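Local coordinates for Tol-Pal system protein TolB (Acinetobacter baumannii, PDB 7MX5), which is probably the periplasmic part of the Tol-Pal system, which is thought to support outer membrane invagination during cell division and outer membrane integrity, at residues S302-I316 and H320-I334. Residues are numbered along the deposited sequence; the frame is centred on the assembly and turned at random.
Sequences SFNARGTLSADGKKI and HRPSGSNYKVAIQDI
Antiparallel strand pairing joins Lys314-Ile316 to Gln332-Ile334 at one end and Phe303-Asn304 to His320-Arg321 at the other, within a four-stranded blade of the TolB beta-propeller. The strand begun by Lys315 is an inner one. It pairs with strand 328-333 on one side and strand 304-309 on the other.

Ile316 and Gln332 form a hydrogen-bonded pair: Ile316 N donates to Gln332 O and Gln332 N to Ile316 O, each 3.0 Å. Ile334 N adds a nearly straight bond to Lys314 O. At the other end Arg321 N donates to Phe303 O, 3.0 Å away.

CG1 of Ile334 packs crosswise on CG1 of Ile316 at 3.8 Å. The Phe303 side chain lies against CB of Arg321. CE1 of Tyr327 sits over one face of the Phe303 ring, 3.8 Å from Phe303 CE1. The two ring planes are 57° apart.

Asn304 lies alongside His320. With CG of His320 anti to the backbone N (chi1 -175°), ND1 donates to Asn304 OD1 at the ring edge, in a bond modelled very short. Asn304 ND2 in turn donates to Lys300 O and Gln283 OE1.

Lys315, its chain bent at two places, brings NZ to OD2 of Asp333 in a salt bridge. Backbone bonds thus set the register, while the buried amide, oriented by its own two ND2 bonds, probably restrains the imidazole and favours a proton on ND1.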
loop_
_atom_site.group_PDB
_atom_site.type_symbol
_atom_site.label_atom_id
_atom_site.label_comp_id
_atom_site.label_asym_id
_atom_site.label_seq_id
_atom_site.Cartn_x
_atom_site.Cartn_y
_atom_site.Cartn_z
ATOM N N SER A 302 14.430 -4.488 -21.764
ATOM C CA SER A 302 15.249 -5.662 -21.505
ATOM C C SER A 302 15.105 -6.184 -20.082
ATOM O O SER A 302 15.769 -7.163 -19.727
ATOM C CB SER A 302 16.720 -5.346 -21.785
ATOM O OG SER A 302 17.017 -4.004 -21.440
ATOM N N PHE A 303 14.263 -5.560 -19.263
ATOM C CA PHE A 303 14.136 -5.948 -17.863
ATOM C C PHE A 303 12.756 -5.552 -17.363
ATOM O O PHE A 303 12.434 -4.362 -17.300
ATOM C CB PHE A 303 15.230 -5.292 -17.017
ATOM C CG PHE A 303 15.260 -5.753 -15.583
ATOM C CD1 PHE A 303 14.412 -5.195 -14.639
ATOM C CD2 PHE A 303 16.149 -6.733 -15.178
ATOM C CE1 PHE A 303 14.442 -5.616 -13.322
ATOM C CE2 PHE A 303 16.186 -7.157 -13.863
ATOM C CZ PHE A 303 15.331 -6.598 -12.934
ATOM N N ASN A 304 11.951 -6.552 -17.011
ATOM C CA ASN A 304 10.666 -6.343 -16.355
ATOM C C ASN A 304 10.514 -7.428 -15.302
ATOM O O ASN A 304 10.555 -8.616 -15.630
ATOM C CB ASN A 304 9.509 -6.388 -17.357
ATOM C CG ASN A 304 9.607 -5.306 -18.414
ATOM O OD1 ASN A 304 9.032 -4.228 -18.270
ATOM N ND2 ASN A 304 10.338 -5.590 -19.486
ATOM N N ALA A 305 10.352 -7.028 -14.045
ATOM C CA ALA A 305 10.377 -7.996 -12.957
ATOM C C ALA A 305 9.622 -7.438 -11.761
ATOM O O ALA A 305 9.248 -6.263 -11.725
ATOM C CB ALA A 305 11.814 -8.352 -12.572
ATOM N N ARG A 306 9.406 -8.314 -10.775
ATOM C CA ARG A 306 8.801 -7.948 -9.494
ATOM C C ARG A 306 7.423 -7.315 -9.693
ATOM O O ARG A 306 7.112 -6.255 -9.148
ATOM C CB ARG A 306 9.723 -7.025 -8.693
ATOM C CG ARG A 306 10.903 -7.734 -8.032
ATOM C CD ARG A 306 12.054 -7.953 -9.003
ATOM N NE ARG A 306 12.712 -9.239 -8.797
ATOM C CZ ARG A 306 13.751 -9.671 -9.501
ATOM N NH1 ARG A 306 14.286 -8.941 -10.465
ATOM N NH2 ARG A 306 14.266 -10.867 -9.229
ATOM N N GLY A 307 6.590 -7.986 -10.485
ATOM C CA GLY A 307 5.263 -7.476 -10.754
ATOM C C GLY A 307 4.276 -7.811 -9.649
ATOM O O GLY A 307 4.362 -8.847 -8.991
ATOM N N THR A 308 3.324 -6.903 -9.448
ATOM C CA THR A 308 2.233 -7.113 -8.510
ATOM C C THR A 308 0.938 -6.635 -9.152
ATOM O O THR A 308 0.943 -5.757 -10.018
ATOM C CB THR A 308 2.473 -6.389 -7.176
ATOM O OG1 THR A 308 1.378 -6.643 -6.286
ATOM C CG2 THR A 308 2.611 -4.891 -7.392
ATOM N N LEU A 309 -0.172 -7.226 -8.722
ATOM C CA LEU A 309 -1.470 -7.000 -9.342
ATOM C C LEU A 309 -2.278 -5.977 -8.556
ATOM O O LEU A 309 -2.257 -5.966 -7.323
ATOM C CB LEU A 309 -2.262 -8.307 -9.439
ATOM C CG LEU A 309 -1.826 -9.341 -10.479
ATOM C CD1 LEU A 309 -1.383 -8.666 -11.767
ATOM C CD2 LEU A 309 -0.725 -10.230 -9.924
ATOM N N SER A 310 -2.992 -5.122 -9.282
ATOM C CA SER A 310 -3.972 -4.252 -8.651
ATOM C C SER A 310 -5.192 -5.064 -8.232
ATOM O O SER A 310 -5.498 -6.109 -8.813
ATOM C CB SER A 310 -4.383 -3.126 -9.602
ATOM O OG SER A 310 -5.088 -3.632 -10.721
ATOM N N ALA A 311 -5.887 -4.574 -7.203
ATOM C CA ALA A 311 -7.041 -5.300 -6.680
ATOM C C ALA A 311 -8.112 -5.484 -7.748
ATOM O O ALA A 311 -8.786 -6.521 -7.791
ATOM C CB ALA A 311 -7.613 -4.573 -5.463
ATOM N N ASP A 312 -8.280 -4.490 -8.623
ATOM C CA ASP A 312 -9.244 -4.616 -9.711
ATOM C C ASP A 312 -8.802 -5.649 -10.740
ATOM O O ASP A 312 -9.647 -6.253 -11.412
ATOM C CB ASP A 312 -9.465 -3.254 -10.373
ATOM C CG ASP A 312 -8.178 -2.648 -10.912
ATOM O OD1 ASP A 312 -7.537 -3.262 -11.790
ATOM O OD2 ASP A 312 -7.807 -1.546 -10.457
ATOM N N GLY A 313 -7.498 -5.861 -10.882
ATOM C CA GLY A 313 -6.988 -6.857 -11.802
ATOM C C GLY A 313 -6.688 -6.365 -13.199
ATOM O O GLY A 313 -6.527 -7.191 -14.105
ATOM N N LYS A 314 -6.606 -5.053 -13.409
ATOM C CA LYS A 314 -6.326 -4.494 -14.725
ATOM C C LYS A 314 -4.978 -3.793 -14.809
ATOM O O LYS A 314 -4.632 -3.281 -15.879
ATOM C CB LYS A 314 -7.436 -3.517 -15.136
ATOM C CG LYS A 314 -8.807 -3.830 -14.560
ATOM C CD LYS A 314 -9.905 -3.641 -15.595
ATOM C CE LYS A 314 -11.249 -4.112 -15.059
ATOM N NZ LYS A 314 -11.149 -5.443 -14.398
ATOM N N LYS A 315 -4.207 -3.750 -13.722
ATOM C CA LYS A 315 -2.937 -3.041 -13.702
ATOM C C LYS A 315 -1.853 -3.909 -13.078
ATOM O O LYS A 315 -2.133 -4.802 -12.273
ATOM C CB LYS A 315 -3.039 -1.716 -12.929
ATOM C CG LYS A 315 -4.192 -0.825 -13.361
ATOM C CD LYS A 315 -3.785 0.078 -14.515
ATOM C CE LYS A 315 -4.856 1.118 -14.807
ATOM N NZ LYS A 315 -4.934 1.442 -16.259
ATOM N N ILE A 316 -0.608 -3.627 -13.458
ATOM C CA ILE A 316 0.564 -4.315 -12.931
ATOM C C ILE A 316 1.593 -3.265 -12.540
ATOM O O ILE A 316 2.022 -2.469 -13.383
ATOM C CB ILE A 316 1.171 -5.295 -13.950
ATOM C CG1 ILE A 316 0.252 -6.499 -14.163
ATOM C CG2 ILE A 316 2.549 -5.753 -13.490
ATOM C CD1 ILE A 316 0.740 -7.449 -15.240
ATOM N N HIS A 320 10.939 -1.818 -13.879
ATOM C CA HIS A 320 11.243 -1.729 -15.299
ATOM C C HIS A 320 12.604 -1.075 -15.479
ATOM O O HIS A 320 12.895 -0.054 -14.848
ATOM C CB HIS A 320 10.161 -0.932 -16.032
ATOM C CG HIS A 320 10.340 -0.883 -17.517
ATOM N ND1 HIS A 320 9.899 -1.887 -18.353
ATOM C CD2 HIS A 320 10.901 0.054 -18.317
ATOM C CE1 HIS A 320 10.187 -1.572 -19.603
ATOM N NE2 HIS A 320 10.796 -0.400 -19.609
ATOM N N ARG A 321 13.436 -1.664 -16.337
ATOM C CA ARG A 321 14.797 -1.182 -16.569
ATOM C C ARG A 321 15.071 -1.100 -18.063
ATOM O O ARG A 321 15.450 -2.097 -18.693
ATOM C CB ARG A 321 15.826 -2.084 -15.888
ATOM C CG ARG A 321 16.865 -1.342 -15.078
ATOM C CD ARG A 321 18.270 -1.567 -15.609
ATOM N NE ARG A 321 18.680 -2.962 -15.509
ATOM C CZ ARG A 321 19.709 -3.388 -14.788
ATOM N NH1 ARG A 321 20.448 -2.553 -14.076
ATOM N NH2 ARG A 321 20.003 -4.685 -14.783
ATOM N N PRO A 322 14.882 0.070 -18.670
ATOM C CA PRO A 322 15.406 0.278 -20.025
ATOM C C PRO A 322 16.922 0.156 -20.009
ATOM O O PRO A 322 17.598 0.753 -19.168
ATOM C CB PRO A 322 14.948 1.697 -20.390
ATOM C CG PRO A 322 14.057 2.162 -19.298
ATOM C CD PRO A 322 14.129 1.223 -18.146
ATOM N N SER A 323 17.454 -0.631 -20.952
ATOM C CA SER A 323 18.865 -1.007 -20.927
ATOM C C SER A 323 19.805 0.190 -20.844
ATOM O O SER A 323 20.959 0.031 -20.428
ATOM C CB SER A 323 19.206 -1.842 -22.165
ATOM O OG SER A 323 19.195 -1.047 -23.337
ATOM N N GLY A 324 19.345 1.378 -21.224
ATOM C CA GLY A 324 20.164 2.567 -21.111
ATOM C C GLY A 324 20.269 3.090 -19.693
ATOM O O GLY A 324 21.358 3.454 -19.241
ATOM N N SER A 325 19.146 3.126 -18.975
ATOM C CA SER A 325 19.082 3.699 -17.641
ATOM C C SER A 325 18.894 2.595 -16.593
ATOM O O SER A 325 19.110 1.408 -16.875
ATOM C CB SER A 325 17.971 4.751 -17.600
ATOM O OG SER A 325 18.259 5.758 -16.646
ATOM N N ASN A 326 18.483 2.989 -15.387
ATOM C CA ASN A 326 18.405 2.096 -14.244
ATOM C C ASN A 326 16.950 1.725 -13.945
ATOM O O ASN A 326 16.068 1.862 -14.806
ATOM C CB ASN A 326 19.102 2.755 -13.051
ATOM C CG ASN A 326 20.612 2.710 -13.165
ATOM O OD1 ASN A 326 21.188 3.221 -14.125
ATOM N ND2 ASN A 326 21.261 2.089 -12.187
ATOM N N TYR A 327 16.705 1.246 -12.727
ATOM C CA TYR A 327 15.408 0.692 -12.371
ATOM C C TYR A 327 14.342 1.778 -12.316
ATOM O O TYR A 327 14.583 2.887 -11.829
ATOM C CB TYR A 327 15.491 -0.023 -11.022
ATOM C CG TYR A 327 16.449 -1.193 -11.002
ATOM C CD1 TYR A 327 16.262 -2.285 -11.838
ATOM C CD2 TYR A 327 17.545 -1.201 -10.149
ATOM C CE1 TYR A 327 17.138 -3.354 -11.824
ATOM C CE2 TYR A 327 18.426 -2.266 -10.127
ATOM C CZ TYR A 327 18.218 -3.339 -10.967
ATOM O OH TYR A 327 19.092 -4.401 -10.949
ATOM N N LYS A 328 13.156 1.451 -12.821
ATOM C CA LYS A 328 12.005 2.339 -12.776
ATOM C C LYS A 328 10.799 1.576 -12.253
ATOM O O LYS A 328 10.631 0.388 -12.545
ATOM C CB LYS A 328 11.675 2.921 -14.160
ATOM C CG LYS A 328 12.880 3.219 -15.034
ATOM C CD LYS A 328 13.369 4.643 -14.831
ATOM C CE LYS A 328 14.775 4.824 -15.377
ATOM N NZ LYS A 328 14.953 6.157 -16.011
ATOM N N VAL A 329 9.969 2.260 -11.473
ATOM C CA VAL A 329 8.650 1.742 -11.128
ATOM C C VAL A 329 7.721 2.042 -12.297
ATOM O O VAL A 329 7.579 3.199 -12.705
ATOM C CB VAL A 329 8.128 2.363 -9.826
ATOM C CG1 VAL A 329 6.718 1.872 -9.532
ATOM C CG2 VAL A 329 9.062 2.036 -8.672
ATOM N N ALA A 330 7.106 1.003 -12.853
ATOM C CA ALA A 330 6.274 1.148 -14.036
ATOM C C ALA A 330 4.912 0.513 -13.803
ATOM O O ALA A 330 4.747 -0.372 -12.958
ATOM C CB ALA A 330 6.936 0.523 -15.272
ATOM N N ILE A 331 3.932 0.982 -14.572
ATOM C CA ILE A 331 2.563 0.483 -14.524
ATOM C C ILE A 331 2.180 0.045 -15.930
ATOM O O ILE A 331 2.216 0.851 -16.867
ATOM C CB ILE A 331 1.583 1.543 -14.001
ATOM C CG1 ILE A 331 2.029 2.070 -12.636
ATOM C CG2 ILE A 331 0.174 0.971 -13.921
ATOM C CD1 ILE A 331 2.118 1.004 -11.571
ATOM N N GLN A 332 1.816 -1.225 -16.079
ATOM C CA GLN A 332 1.341 -1.760 -17.347
ATOM C C GLN A 332 -0.139 -2.096 -17.236
ATOM O O GLN A 332 -0.559 -2.763 -16.284
ATOM C CB GLN A 332 2.127 -3.004 -17.765
ATOM C CG GLN A 332 1.731 -3.533 -19.138
ATOM C CD GLN A 332 2.444 -4.817 -19.510
ATOM O OE1 GLN A 332 3.614 -4.803 -19.893
ATOM N NE2 GLN A 332 1.736 -5.936 -19.412
ATOM N N ASP A 333 -0.922 -1.632 -18.205
ATOM C CA ASP A 333 -2.326 -2.002 -18.291
ATOM C C ASP A 333 -2.439 -3.408 -18.868
ATOM O O ASP A 333 -1.847 -3.711 -19.907
ATOM C CB ASP A 333 -3.089 -1.002 -19.158
ATOM C CG ASP A 333 -4.577 -0.994 -18.866
ATOM O OD1 ASP A 333 -5.289 -1.887 -19.371
ATOM O OD2 ASP A 333 -5.034 -0.095 -18.128
ATOM N N ILE A 334 -3.196 -4.269 -18.186
ATOM C CA ILE A 334 -3.306 -5.658 -18.622
ATOM C C ILE A 334 -4.147 -5.760 -19.889
ATOM O O ILE A 334 -3.843 -6.549 -20.791
ATOM C CB ILE A 334 -3.874 -6.525 -17.483
ATOM C CG1 ILE A 334 -2.828 -6.695 -16.379
ATOM C CG2 ILE A 334 -4.319 -7.883 -18.005
ATOM C CD1 ILE A 334 -3.412 -7.031 -15.027
#